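Local coordinates for protein yahD a copper inducible hydrolase (Lactococcus lactis subsp. lactis, PDB 3OG9) that is a copper-inducible protein of the alpha/beta hydrolase fold that binds D-malate in its pocket and probably acts as a hydrolase, at residues A[19-24]-A[105-110]; A[6-11]-A[27-32]; A[129-134]-A[151-156]; A[46-51]-A[88-93]. All blocks are in the same frame, centred on the assembly; numbering follows the deposited sequence. Where two conformers were deposited one is given.

Contact 1. Residues A[19-24]-A[105-110]. With MLT (D-malate), chain C.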
loop_
_atom_site.group_PDB
_atom_site.type_symbol
_atom_site.label_atom_id
_atom_site.label_comp_id
_atom_site.label_asym_id
_atom_site.label_seq_id
_atom_site.Cartn_x
_atom_site.Cartn_y
_atom_site.Cartn_z
ATOM N N LEU A 19 -3.022 9.215 -7.168
ATOM C CA LEU A 19 -2.516 8.505 -5.990
ATOM C C LEU A 19 -3.651 7.724 -5.378
ATOM O O LEU A 19 -4.742 8.273 -5.199
ATOM C CB LEU A 19 -1.986 9.518 -4.956
ATOM C CG LEU A 19 -1.093 10.630 -5.508
ATOM C CD1 LEU A 19 -0.780 11.583 -4.387
ATOM C CD2 LEU A 19 0.195 10.075 -6.179
ATOM N N LEU A 20 -3.423 6.444 -5.060
ATOM C CA LEU A 20 -4.406 5.667 -4.260
ATOM C C LEU A 20 -3.862 5.537 -2.835
ATOM O O LEU A 20 -2.804 4.957 -2.642
ATOM C CB LEU A 20 -4.600 4.247 -4.839
ATOM C CG LEU A 20 -5.545 3.333 -4.026
ATOM C CD1 LEU A 20 -6.979 3.862 -4.129
ATOM C CD2 LEU A 20 -5.486 1.821 -4.438
ATOM N N LEU A 21 -4.567 6.068 -1.839
ATOM C CA LEU A 21 -4.069 6.023 -0.467
ATOM C C LEU A 21 -4.756 4.934 0.325
ATOM O O LEU A 21 -5.984 4.792 0.262
ATOM C CB LEU A 21 -4.306 7.378 0.252
ATOM C CG LEU A 21 -3.928 8.632 -0.512
ATOM C CD1 LEU A 21 -4.102 9.830 0.419
ATOM C CD2 LEU A 21 -2.494 8.567 -1.158
ATOM N N LEU A 22 -3.956 4.194 1.089
ATOM C CA LEU A 22 -4.463 3.102 1.892
ATOM C C LEU A 22 -3.910 3.263 3.289
ATOM O O LEU A 22 -2.700 3.353 3.478
ATOM C CB LEU A 22 -4.085 1.757 1.261
ATOM C CG LEU A 22 -4.587 1.569 -0.180
ATOM C CD1 LEU A 22 -3.929 0.386 -0.821
ATOM C CD2 LEU A 22 -6.123 1.405 -0.182
ATOM N N HIS A 23 -4.824 3.333 4.250
ATOM C CA HIS A 23 -4.507 3.642 5.671
ATOM C C HIS A 23 -3.989 2.454 6.492
ATOM O O HIS A 23 -4.086 1.301 6.058
ATOM C CB HIS A 23 -5.761 4.254 6.359
ATOM C CG HIS A 23 -6.951 3.331 6.403
ATOM N ND1 HIS A 23 -7.030 2.254 7.264
ATOM C CD2 HIS A 23 -8.094 3.312 5.679
ATOM C CE1 HIS A 23 -8.174 1.620 7.073
ATOM N NE2 HIS A 23 -8.842 2.247 6.125
ATOM N N SER A 24 -3.423 2.740 7.672
ATOM C CA SER A 24 -2.980 1.690 8.584
ATOM C C SER A 24 -4.158 1.184 9.399
ATOM O O SER A 24 -5.253 1.713 9.315
ATOM C CB SER A 24 -1.928 2.249 9.568
ATOM O OG SER A 24 -2.538 3.292 10.330
ATOM N N ILE A 105 -0.318 5.558 -8.543
ATOM C CA ILE A 105 0.765 5.399 -7.581
ATOM C C ILE A 105 0.079 5.074 -6.259
ATOM O O ILE A 105 -0.646 5.898 -5.730
ATOM C CB ILE A 105 1.580 6.663 -7.430
ATOM C CG1 ILE A 105 2.250 7.056 -8.759
ATOM C CG2 ILE A 105 2.678 6.505 -6.327
ATOM C CD1 ILE A 105 2.719 8.540 -8.709
ATOM N N ALA A 106 0.282 3.860 -5.762
ATOM C CA ALA A 106 -0.262 3.478 -4.456
ATOM C C ALA A 106 0.664 3.952 -3.387
ATOM O O ALA A 106 1.892 3.763 -3.491
ATOM C CB ALA A 106 -0.451 1.946 -4.330
ATOM N N ILE A 107 0.071 4.589 -2.373
ATOM C CA ILE A 107 0.792 5.049 -1.180
ATOM C C ILE A 107 0.054 4.461 0.010
ATOM O O ILE A 107 -1.110 4.785 0.248
ATOM C CB ILE A 107 0.829 6.603 -1.074
ATOM C CG1 ILE A 107 1.472 7.234 -2.338
ATOM C CG2 ILE A 107 1.625 7.015 0.197
ATOM C CD1 ILE A 107 1.410 8.764 -2.383
ATOM N N GLY A 108 0.708 3.556 0.729
ATOM C CA GLY A 108 0.061 2.878 1.843
ATOM C C GLY A 108 0.944 2.912 3.061
ATOM O O GLY A 108 2.185 3.058 2.971
ATOM N N TYR A 109 0.322 2.753 4.214
ATOM C CA TYR A 109 1.063 2.677 5.459
ATOM C C TYR A 109 0.574 1.425 6.201
ATOM O O TYR A 109 -0.627 1.268 6.396
ATOM C CB TYR A 109 0.800 3.941 6.266
ATOM C CG TYR A 109 1.318 3.932 7.698
ATOM C CD1 TYR A 109 2.489 3.253 8.042
ATOM C CD2 TYR A 109 0.622 4.615 8.700
ATOM C CE1 TYR A 109 2.967 3.257 9.361
ATOM C CE2 TYR A 109 1.086 4.630 10.015
ATOM C CZ TYR A 109 2.242 3.937 10.337
ATOM O OH TYR A 109 2.688 3.955 11.641
ATOM N N SER A 110 1.505 0.546 6.572
ATOM C CA SER A 110 1.187 -0.657 7.383
ATOM C C SER A 110 0.089 -1.527 6.740
ATOM O O SER A 110 0.240 -1.964 5.602
ATOM C CB SER A 110 0.829 -0.205 8.802
ATOM O OG SER A 110 0.966 -1.275 9.734
HETATM C C1 MLT C . -1.581 -6.183 8.837
HETATM O O1 MLT C . -2.664 -6.592 9.337
HETATM O O2 MLT C . -1.545 -5.763 7.655
HETATM C C2 MLT C . -0.307 -6.220 9.651
HETATM O O3 MLT C . -0.511 -6.805 10.925
HETATM C C3 MLT C . 0.317 -4.830 9.787
HETATM C C4 MLT C . -0.514 -3.877 10.613
HETATM O O4 MLT C . 0.101 -3.066 11.339
HETATM O O5 MLT C . -1.773 -3.835 10.598
#

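Contact 2. Residues A[6-11]-A[27-32]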
loop_
_atom_site.group_PDB
_atom_site.type_symbol
_atom_site.label_atom_id
_atom_site.label_comp_id
_atom_site.label_asym_id
_atom_site.label_seq_id
_atom_site.Cartn_x
_atom_site.Cartn_y
_atom_site.Cartn_z
ATOM N N ASP A 6 -16.825 4.366 1.907
ATOM C CA ASP A 6 -16.208 5.525 2.519
ATOM C C ASP A 6 -14.912 5.860 1.793
ATOM O O ASP A 6 -13.967 5.063 1.803
ATOM C CB ASP A 6 -15.944 5.196 3.979
ATOM C CG ASP A 6 -17.236 4.950 4.737
ATOM O OD1 ASP A 6 -18.046 5.888 4.733
ATOM O OD2 ASP A 6 -17.446 3.827 5.277
ATOM N N TYR A 7 -14.889 7.015 1.130
ATOM C CA TYR A 7 -13.695 7.423 0.357
ATOM C C TYR A 7 -13.569 8.944 0.258
ATOM O O TYR A 7 -14.553 9.662 0.433
ATOM C CB TYR A 7 -13.653 6.735 -1.017
ATOM C CG TYR A 7 -14.486 7.379 -2.102
ATOM C CD1 TYR A 7 -13.919 8.289 -2.989
ATOM C CD2 TYR A 7 -15.857 7.083 -2.230
ATOM C CE1 TYR A 7 -14.700 8.902 -4.001
ATOM C CE2 TYR A 7 -16.633 7.682 -3.214
ATOM C CZ TYR A 7 -16.055 8.569 -4.104
ATOM O OH TYR A 7 -16.836 9.146 -5.086
ATOM N N VAL A 8 -12.349 9.435 0.020
ATOM C CA VAL A 8 -12.104 10.844 -0.354
ATOM C C VAL A 8 -11.575 10.894 -1.781
ATOM O O VAL A 8 -10.686 10.104 -2.146
ATOM C CB VAL A 8 -11.004 11.466 0.565
ATOM C CG1 VAL A 8 -10.558 12.869 0.073
ATOM C CG2 VAL A 8 -11.477 11.545 1.960
ATOM N N PHE A 9 -12.086 11.828 -2.580
ATOM C CA PHE A 9 -11.428 12.182 -3.842
ATOM C C PHE A 9 -11.070 13.678 -3.839
ATOM O O PHE A 9 -11.891 14.504 -3.456
ATOM C CB PHE A 9 -12.278 11.811 -5.053
ATOM C CG PHE A 9 -11.718 12.344 -6.346
ATOM C CD1 PHE A 9 -10.566 11.791 -6.891
ATOM C CD2 PHE A 9 -12.280 13.442 -6.959
ATOM C CE1 PHE A 9 -10.013 12.294 -8.055
ATOM C CE2 PHE A 9 -11.732 13.946 -8.124
ATOM C CZ PHE A 9 -10.593 13.376 -8.661
ATOM N N LYS A 10 -9.836 14.013 -4.197
ATOM C CA LYS A 10 -9.419 15.411 -4.302
ATOM C C LYS A 10 -8.775 15.595 -5.654
ATOM O O LYS A 10 -7.740 14.974 -5.940
ATOM C CB LYS A 10 -8.415 15.788 -3.226
ATOM C CG LYS A 10 -8.963 16.058 -1.853
ATOM C CD LYS A 10 -7.755 16.134 -0.905
ATOM C CE LYS A 10 -7.942 17.128 0.209
ATOM N NZ LYS A 10 -7.123 18.363 0.080
ATOM N N ALA A 11 -9.389 16.442 -6.484
ATOM C CA ALA A 11 -9.114 16.467 -7.920
ATOM C C ALA A 11 -7.648 16.742 -8.355
ATOM O O ALA A 11 -7.173 16.172 -9.350
ATOM C CB ALA A 11 -10.084 17.438 -8.624
ATOM N N GLY A 27 -6.712 3.516 11.030
ATOM C CA GLY A 27 -6.781 4.736 10.251
ATOM C C GLY A 27 -8.093 4.854 9.517
ATOM O O GLY A 27 -9.004 4.022 9.693
ATOM N N ASP A 28 -8.222 5.902 8.717
ATOM C CA ASP A 28 -9.378 6.052 7.858
ATOM C C ASP A 28 -8.986 6.729 6.542
ATOM O O ASP A 28 -7.816 6.987 6.296
ATOM C CB ASP A 28 -10.515 6.807 8.584
ATOM C CG ASP A 28 -10.169 8.262 8.890
ATOM O OD1 ASP A 28 -9.281 8.873 8.225
ATOM O OD2 ASP A 28 -10.818 8.821 9.804
ATOM N N GLU A 29 -9.983 7.047 5.727
ATOM C CA GLU A 29 -9.738 7.630 4.403
ATOM C C GLU A 29 -9.024 9.002 4.424
ATOM O O GLU A 29 -8.477 9.418 3.402
ATOM C CB GLU A 29 -11.028 7.652 3.549
ATOM C CG GLU A 29 -12.112 8.564 4.039
ATOM C CD GLU A 29 -12.964 7.961 5.135
ATOM O OE1 GLU A 29 -12.543 6.979 5.811
ATOM O OE2 GLU A 29 -14.072 8.504 5.353
ATOM N N HIS A 30 -9.043 9.690 5.572
ATOM C CA HIS A 30 -8.352 10.977 5.708
ATOM C C HIS A 30 -6.916 10.900 6.229
ATOM O O HIS A 30 -6.178 11.875 6.146
ATOM C CB HIS A 30 -9.171 11.937 6.595
ATOM C CG HIS A 30 -10.471 12.334 5.982
ATOM N ND1 HIS A 30 -11.658 11.711 6.293
ATOM C CD2 HIS A 30 -10.766 13.277 5.060
ATOM C CE1 HIS A 30 -12.637 12.267 5.606
ATOM N NE2 HIS A 30 -12.121 13.220 4.851
ATOM N N GLN A 31 -6.531 9.751 6.771
ATOM C CA GLN A 31 -5.258 9.609 7.464
ATOM C C GLN A 31 -4.065 10.118 6.627
ATOM O O GLN A 31 -3.215 10.830 7.130
ATOM C CB GLN A 31 -5.022 8.129 7.821
ATOM C CG GLN A 31 -3.681 7.910 8.563
ATOM C CD GLN A 31 -3.417 6.479 8.910
ATOM O OE1 GLN A 31 -3.301 5.624 8.024
ATOM N NE2 GLN A 31 -3.286 6.198 10.225
ATOM N N LEU A 32 -4.002 9.715 5.357
ATOM C CA LEU A 32 -2.766 9.902 4.568
ATOM C C LEU A 32 -2.810 11.099 3.648
ATOM O O LEU A 32 -1.849 11.363 2.925
ATOM C CB LEU A 32 -2.433 8.622 3.773
ATOM C CG LEU A 32 -1.972 7.448 4.668
ATOM C CD1 LEU A 32 -1.744 6.169 3.869
ATOM C CD2 LEU A 32 -0.722 7.814 5.469
#

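Contact 3. Residues A[129-134]-A[151-156]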
loop_
_atom_site.group_PDB
_atom_site.type_symbol
_atom_site.label_atom_id
_atom_site.label_comp_id
_atom_site.label_asym_id
_atom_site.label_seq_id
_atom_site.Cartn_x
_atom_site.Cartn_y
_atom_site.Cartn_z
ATOM N N LYS A 129 3.433 2.552 -9.840
ATOM C CA LYS A 129 4.440 2.546 -8.758
ATOM C C LYS A 129 3.759 2.284 -7.427
ATOM O O LYS A 129 2.542 2.475 -7.309
ATOM C CB LYS A 129 5.092 3.914 -8.613
ATOM C CG LYS A 129 5.879 4.352 -9.778
ATOM C CD LYS A 129 6.509 5.673 -9.532
ATOM C CE LYS A 129 7.387 5.991 -10.695
ATOM N NZ LYS A 129 6.621 6.165 -11.969
ATOM N N ILE A 130 4.550 1.853 -6.433
ATOM C CA ILE A 130 4.061 1.698 -5.056
ATOM C C ILE A 130 5.045 2.333 -4.083
ATOM O O ILE A 130 6.251 2.172 -4.209
ATOM C CB ILE A 130 3.896 0.195 -4.692
ATOM C CG1 ILE A 130 2.780 -0.435 -5.532
ATOM C CG2 ILE A 130 3.559 0.007 -3.168
ATOM C CD1 ILE A 130 2.387 -1.832 -5.071
ATOM N N ILE A 131 4.510 3.075 -3.123
ATOM C CA ILE A 131 5.263 3.577 -1.994
ATOM C C ILE A 131 4.622 2.892 -0.798
ATOM O O ILE A 131 3.449 3.163 -0.470
ATOM C CB ILE A 131 5.130 5.123 -1.899
ATOM C CG1 ILE A 131 5.835 5.751 -3.112
ATOM C CG2 ILE A 131 5.758 5.681 -0.570
ATOM C CD1 ILE A 131 5.682 7.244 -3.291
ATOM N N ALA A 132 5.374 1.986 -0.162
ATOM C CA ALA A 132 4.833 1.191 0.970
ATOM C C ALA A 132 5.599 1.526 2.234
ATOM O O ALA A 132 6.757 1.156 2.345
ATOM C CB ALA A 132 4.978 -0.302 0.694
ATOM N N PHE A 133 4.973 2.223 3.176
ATOM C CA PHE A 133 5.615 2.497 4.466
ATOM C C PHE A 133 5.339 1.401 5.465
ATOM O O PHE A 133 4.174 1.119 5.783
ATOM C CB PHE A 133 5.170 3.836 5.038
ATOM C CG PHE A 133 5.458 5.024 4.132
ATOM C CD1 PHE A 133 6.765 5.456 3.907
ATOM C CD2 PHE A 133 4.409 5.736 3.532
ATOM C CE1 PHE A 133 7.026 6.579 3.062
ATOM C CE2 PHE A 133 4.667 6.858 2.691
ATOM C CZ PHE A 133 5.961 7.272 2.463
ATOM N N HIS A 134 6.412 0.775 5.938
ATOM C CA HIS A 134 6.343 -0.305 6.927
ATOM C C HIS A 134 5.430 -1.459 6.521
ATOM O O HIS A 134 4.604 -1.953 7.317
ATOM C CB HIS A 134 6.011 0.275 8.316
ATOM C CG HIS A 134 7.011 1.296 8.726
ATOM N ND1 HIS A 134 8.308 0.956 9.036
ATOM C CD2 HIS A 134 6.956 2.648 8.743
ATOM C CE1 HIS A 134 9.007 2.058 9.252
ATOM N NE2 HIS A 134 8.208 3.096 9.088
ATOM N N HIS A 151 8.805 0.382 -10.452
ATOM C CA HIS A 151 9.608 0.982 -9.403
ATOM C C HIS A 151 8.785 1.019 -8.126
ATOM O O HIS A 151 7.598 1.354 -8.140
ATOM C CB HIS A 151 10.037 2.386 -9.805
ATOM C CG HIS A 151 11.201 2.399 -10.748
ATOM N ND1 HIS A 151 12.504 2.472 -10.306
ATOM C CD2 HIS A 151 11.262 2.344 -12.099
ATOM C CE1 HIS A 151 13.321 2.450 -11.345
ATOM N NE2 HIS A 151 12.595 2.355 -12.442
ATOM N N VAL A 152 9.404 0.625 -7.023
ATOM C CA VAL A 152 8.667 0.462 -5.774
ATOM C C VAL A 152 9.562 0.986 -4.649
ATOM O O VAL A 152 10.765 0.674 -4.623
ATOM C CB VAL A 152 8.318 -1.052 -5.516
ATOM C CG1 VAL A 152 7.816 -1.259 -4.063
ATOM C CG2 VAL A 152 7.227 -1.524 -6.510
ATOM N N PHE A 153 8.989 1.785 -3.754
ATOM C CA PHE A 153 9.701 2.324 -2.563
ATOM C C PHE A 153 9.173 1.606 -1.316
ATOM O O PHE A 153 7.943 1.485 -1.169
ATOM C CB PHE A 153 9.370 3.832 -2.428
ATOM C CG PHE A 153 9.999 4.506 -1.199
ATOM C CD1 PHE A 153 11.199 5.194 -1.309
ATOM C CD2 PHE A 153 9.355 4.476 0.028
ATOM C CE1 PHE A 153 11.764 5.830 -0.179
ATOM C CE2 PHE A 153 9.903 5.105 1.181
ATOM C CZ PHE A 153 11.122 5.759 1.067
ATOM N N LEU A 154 10.082 1.105 -0.459
ATOM C CA LEU A 154 9.714 0.412 0.767
ATOM C C LEU A 154 10.481 0.987 1.916
ATOM O O LEU A 154 11.705 1.196 1.811
ATOM C CB LEU A 154 10.069 -1.090 0.712
ATOM C CG LEU A 154 9.514 -1.913 -0.439
ATOM C CD1 LEU A 154 10.139 -3.325 -0.450
ATOM C CD2 LEU A 154 7.992 -2.024 -0.375
ATOM N N SER A 155 9.803 1.194 3.035
ATOM C CA SER A 155 10.557 1.516 4.272
ATOM C C SER A 155 10.528 0.323 5.219
ATOM O O SER A 155 9.597 -0.477 5.175
ATOM C CB SER A 155 9.983 2.727 4.972
ATOM O OG SER A 155 8.708 2.444 5.514
ATOM N N TYR A 156 11.535 0.258 6.105
ATOM C CA TYR A 156 11.628 -0.778 7.096
ATOM C C TYR A 156 12.350 -0.163 8.306
ATOM O O TYR A 156 13.228 0.685 8.124
ATOM C CB TYR A 156 12.435 -1.929 6.472
ATOM C CG TYR A 156 12.884 -2.971 7.436
ATOM C CD1 TYR A 156 11.969 -3.905 7.961
ATOM C CD2 TYR A 156 14.224 -3.026 7.851
ATOM C CE1 TYR A 156 12.389 -4.870 8.886
ATOM C CE2 TYR A 156 14.648 -3.997 8.756
ATOM C CZ TYR A 156 13.735 -4.913 9.264
ATOM O OH TYR A 156 14.156 -5.865 10.186
HETATM O O HOH W 1 7.680 -1.361 3.350
#

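Contact 4. Residues A[46-51]-A[88-93]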
loop_
_atom_site.group_PDB
_atom_site.type_symbol
_atom_site.label_atom_id
_atom_site.label_comp_id
_atom_site.label_asym_id
_atom_site.label_seq_id
_atom_site.Cartn_x
_atom_site.Cartn_y
_atom_site.Cartn_z
ATOM N N LEU A 46 -7.103 9.634 -4.590
ATOM C CA LEU A 46 -8.205 8.756 -4.276
ATOM C C LEU A 46 -7.843 7.964 -3.014
ATOM O O LEU A 46 -6.830 7.286 -2.985
ATOM C CB LEU A 46 -8.447 7.773 -5.428
ATOM C CG LEU A 46 -9.727 6.923 -5.251
ATOM C CD1 LEU A 46 -10.981 7.797 -5.168
ATOM C CD2 LEU A 46 -9.814 5.950 -6.417
ATOM N N SER A 47 -8.671 8.058 -1.979
ATOM C CA SER A 47 -8.355 7.393 -0.696
ATOM C C SER A 47 -9.561 6.602 -0.252
ATOM O O SER A 47 -10.608 7.183 -0.030
ATOM C CB SER A 47 -8.004 8.455 0.358
ATOM O OG SER A 47 -7.579 7.845 1.574
ATOM N N ILE A 48 -9.423 5.278 -0.124
ATOM C CA ILE A 48 -10.561 4.396 0.147
ATOM C C ILE A 48 -10.401 3.687 1.516
ATOM O O ILE A 48 -9.351 3.069 1.768
ATOM C CB ILE A 48 -10.700 3.307 -0.978
ATOM C CG1 ILE A 48 -10.970 3.944 -2.356
ATOM C CG2 ILE A 48 -11.809 2.267 -0.631
ATOM C CD1 ILE A 48 -10.724 2.976 -3.525
ATOM N N ARG A 49 -11.429 3.775 2.372
ATOM C CA ARG A 49 -11.410 3.138 3.692
ATOM C C ARG A 49 -11.584 1.623 3.574
ATOM O O ARG A 49 -12.362 1.152 2.764
ATOM C CB ARG A 49 -12.526 3.697 4.598
ATOM C CG ARG A 49 -12.363 3.334 6.106
ATOM C CD ARG A 49 -13.666 3.518 6.856
ATOM N NE ARG A 49 -14.054 4.925 6.898
ATOM C CZ ARG A 49 -15.108 5.406 7.551
ATOM N NH1 ARG A 49 -15.905 4.596 8.243
ATOM N NH2 ARG A 49 -15.361 6.708 7.520
ATOM N N GLY A 50 -10.874 0.874 4.402
ATOM C CA GLY A 50 -11.065 -0.568 4.497
ATOM C C GLY A 50 -12.474 -0.861 5.010
ATOM O O GLY A 50 -13.074 -0.056 5.732
ATOM N N ARG A 51 -13.001 -2.021 4.640
ATOM C CA ARG A 51 -14.383 -2.392 4.971
ATOM C C ARG A 51 -14.513 -3.125 6.313
ATOM O O ARG A 51 -15.626 -3.295 6.802
ATOM C CB ARG A 51 -14.937 -3.294 3.884
ATOM C CG ARG A 51 -15.231 -2.577 2.597
ATOM C CD ARG A 51 -16.289 -3.351 1.800
ATOM N NE ARG A 51 -15.895 -4.730 1.520
ATOM C CZ ARG A 51 -16.654 -5.567 0.826
ATOM N NH1 ARG A 51 -17.810 -5.135 0.342
ATOM N NH2 ARG A 51 -16.275 -6.812 0.617
ATOM N N ASP A 88 -12.049 -3.888 -7.641
ATOM C CA ASP A 88 -13.259 -3.539 -8.392
ATOM C C ASP A 88 -13.666 -2.117 -8.013
ATOM O O ASP A 88 -14.077 -1.333 -8.857
ATOM C CB ASP A 88 -14.402 -4.529 -8.137
ATOM C CG ASP A 88 -14.183 -5.872 -8.837
ATOM O OD1 ASP A 88 -13.311 -5.971 -9.731
ATOM O OD2 ASP A 88 -14.864 -6.846 -8.447
ATOM N N GLU A 89 -13.504 -1.775 -6.740
ATOM C CA GLU A 89 -13.838 -0.448 -6.262
ATOM C C GLU A 89 -12.909 0.604 -6.858
ATOM O O GLU A 89 -13.368 1.689 -7.243
ATOM C CB GLU A 89 -13.791 -0.392 -4.730
ATOM C CG GLU A 89 -14.498 0.822 -4.119
ATOM C CD GLU A 89 -16.040 0.764 -4.297
ATOM O OE1 GLU A 89 -16.559 -0.318 -4.679
ATOM O OE2 GLU A 89 -16.714 1.807 -4.079
ATOM N N VAL A 90 -11.617 0.305 -6.933
ATOM C CA VAL A 90 -10.672 1.213 -7.578
ATOM C C VAL A 90 -11.068 1.472 -9.036
ATOM O O VAL A 90 -11.072 2.615 -9.473
ATOM C CB VAL A 90 -9.197 0.687 -7.483
ATOM C CG1 VAL A 90 -8.287 1.478 -8.387
ATOM C CG2 VAL A 90 -8.716 0.751 -6.008
ATOM N N SER A 91 -11.402 0.418 -9.771
ATOM C CA SER A 91 -11.782 0.547 -11.174
ATOM C C SER A 91 -13.051 1.380 -11.306
ATOM O O SER A 91 -13.165 2.225 -12.216
ATOM C CB SER A 91 -11.991 -0.822 -11.775
ATOM O OG SER A 91 -10.751 -1.432 -12.096
ATOM N N LEU A 92 -13.996 1.166 -10.387
ATOM C CA LEU A 92 -15.286 1.891 -10.435
ATOM C C LEU A 92 -15.129 3.379 -10.124
ATOM O O LEU A 92 -15.759 4.266 -10.770
ATOM C CB LEU A 92 -16.280 1.214 -9.487
ATOM C CG LEU A 92 -17.687 1.735 -9.217
ATOM C CD1 LEU A 92 -18.687 0.558 -9.153
ATOM C CD2 LEU A 92 -17.710 2.467 -7.919
ATOM N N LEU A 93 -14.292 3.684 -9.139
ATOM C CA LEU A 93 -14.096 5.091 -8.764
ATOM C C LEU A 93 -13.187 5.791 -9.733
ATOM O O LEU A 93 -13.301 7.015 -9.923
ATOM C CB LEU A 93 -13.583 5.212 -7.327
ATOM C CG LEU A 93 -14.594 4.726 -6.276
ATOM C CD1 LEU A 93 -13.994 4.735 -4.856
ATOM C CD2 LEU A 93 -15.909 5.517 -6.328
#

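Contact 1. Residues A[19-24]-A[105-110]
Leu-20 and Leu-22 bind strand 105-109 through four backbone hydrogen bonds, which join two parallel neighbours at the centre of the sheet. The straightest runs from Ile-107 N to Leu-20 O, at 2.9 Å. The packing is close on the face that carries Leu-19, Leu-21, Ile-105 and Ile-107. Leu-19 CD2 lies alongside Ile-105 and meets its CD1 at 3.9 Å. Leu-21 takes the same course beside Ile-107, with CD2 3.9 Å from Ile-107 CB. Helix 33-39 covers this face. The fold is that of an alpha/beta hydrolase, and Gly-108 and Ser-110 fit its nucleophile elbow (GxSxG), the strained turn between strand and helix. Ser-110 has phi 55° and psi -120°, consistent with that strain. The last backbone bond, Tyr-109 N to Leu-22 O, is the longest of the four at 3.2 Å, and the regular pairing ends there. Ser-24 CB then rests 3.6 Å from Tyr-109 CD2, and the tyrosine is partly exposed. Its OH bonds to His-191 O and Leu-193 N. At the pocket end Ser-110 OG, anti to its backbone N (chi1 -160°), is hydrogen-bonded to His-191 NE2 and stands 2.6 Å from O4 of D-malate.

Contact 2. Residues A[6-11]-A[27-32]
Val-8 sets one methyl over the imidazole face of His-30, a CH-pi contact at the protein surface. Its CG2 lies 3.7 Å from the ring centroid, 27° off the ring normal, and is displaced toward the rim. The two side chains cross at about a right angle. The contact joins strand 7-10, the antiparallel strand at one edge of the alpha/beta hydrolase sheet, to the loop between strand 19-22 and helix 33-39. That loop makes a type I beta turn from Asp-28 to Gln-31. An Asx turn overlaps it: His-30 N donates to Asp-28 OD1 at 2.8 Å, from above the carboxylate plane. This bond ties down the backbone from which the imidazole springs. No hydrogen bond links the two segments directly. Glu-29 supplies the larger share on the loop side. Its CG sits between the backbone N and the carbonyl carbon (chi1 67°) and packs against Val-8 CG2 at 3.7 Å. The chain bends at chi2, and OE1 of the carboxylate forms a salt bridge to Arg-49 NE. Arg-49 also makes a long, weak ion pair with Asp-6, and probably offsets the two nearby acids. Asp-6 OD1 and Glu-29 OE2 are 4.8 Å apart, and Asp-6 CB lies 4.0 Å from Glu-29 OE2.

Contact 3. Residues A[129-134]-A[151-156]
The His-134 ring has Ser-155 OG over the centre of one face, 3.6 Å above the plane. The same oxygen lies in the plane of the Phe-133 ring, at its edge. Phe-133 also meets Phe-153, CE1 to CE2 at 3.7 Å. Their planes stand at 69° and the rings meet obliquely. Phe-153 CG is anti to its backbone N (chi1 178°), and the ring's CD2 touches Ile-131 CG2 at 3.8 Å.

Ser-155 OG is also a polar junction. It accepts a hydrogen bond from His-134 N at 2.9 Å and is bonded to Glu-197 OE2. Glu-197 OE1 takes the His-134 NE2 end, so one carboxylate holds both side chains. These bonds satisfy the buried oxygen, and Glu-197 also holds the imidazole whose face that oxygen meets.

Backbone hydrogen bonds join the two parallel strands. Strand 151-156 grips Ala-132 through both its N and its O: N donates to Phe-153 O at 2.8 Å and 173°, and O accepts from Ser-155 N. A water also donates to Ala-132 O and bridges it to Ser-155 O. On the opposite face Ala-132 CB meets Leu-154 CD2 at 3.6 Å.

Both strands belong to the parallel part of the alpha/beta hydrolase sheet. Strand 129-133 lies next to 105-109, and strand 151-156 next to strand 181-186, one of the two edge strands. Helix 195-208 covers the face of Ile-131, Phe-133 and Phe-153, where Trp-204 meets the Phe-153 ring. Helices 111-121 and 165-177 cover the face of Ile-130, Ala-132, Val-152 and Leu-154.

Contact 4. Residues A[46-51]-A[88-93]
Ile-48 reaches from the strand toward helix 76-97 with its CD1 as the main point of touch. CG1 is anti to the carbonyl carbon, and a chi2 of 164° extends the chain from there to place CD1 between two helix residues. CD1 lies 3.9 Å from Val-90 CG2 and 3.9 Å from Leu-93 CD1. The two approaches differ. Ile-48 and Leu-93 meet tip to tip, while Ile-48 crosses Val-90 at about a right angle. Of the two Val-90 methyls, CG2 makes the contact.

Leu-46 behaves otherwise. Its CG is anti to the backbone N (chi1 -172°), and its CD2 comes against Leu-93 CB at 3.9 Å. These two side chains also cross at about a right angle. Leu-93 is thus touched at its base by Leu-46 and at its CD1 by Ile-48.

This is helix-on-sheet packing in an alpha/beta hydrolase fold. Helix 76-97 lies over strand 45-48. The axes of strand segment 46-48 and helix segment 88-93 pass 10.5 Å apart at 144°. The seam is apolar, with no hydrogen bond between the segments. Tyr-7 of strand 7-10 touches Leu-46, Ile-48 and Leu-93, and so extends the packing toward the sheet edge. Leu-20 of strand 19-22 meets both Ile-48 and Val-90.

Glu-89 takes part only through its aliphatic chain, and more loosely. Its CG is 4.4 Å from Ile-48 CD1. Its carboxylate OE2 is hydrogen-bonded to Thr-5 OG1.

How the contacts relate
All four contacts reach the same sheet. Contacts 1 and 3 meet, with Ala-106 O 2.7 Å from Ile-131 N and Ser-110 N 2.8 Å from Phe-133 O. Contact 4 joins contact 1 across strands 45-48 and 19-22 and is nested inside its loop. Contact 2 is tied to contact 4 by Glu-29 O and Ser-47 OG, 2.6 Å apart, and to contact 1 by a probable hydrogen bond between Ser-24 N and Gln-31 OE1, 2.9 Å apart. Contact 1 holds Ser-110 of the malate pocket. From contact 3, the His-134 side chain comes within about 4 Å of that of His-191 and about 7 Å of the malate. Contact 2 lies away from the site.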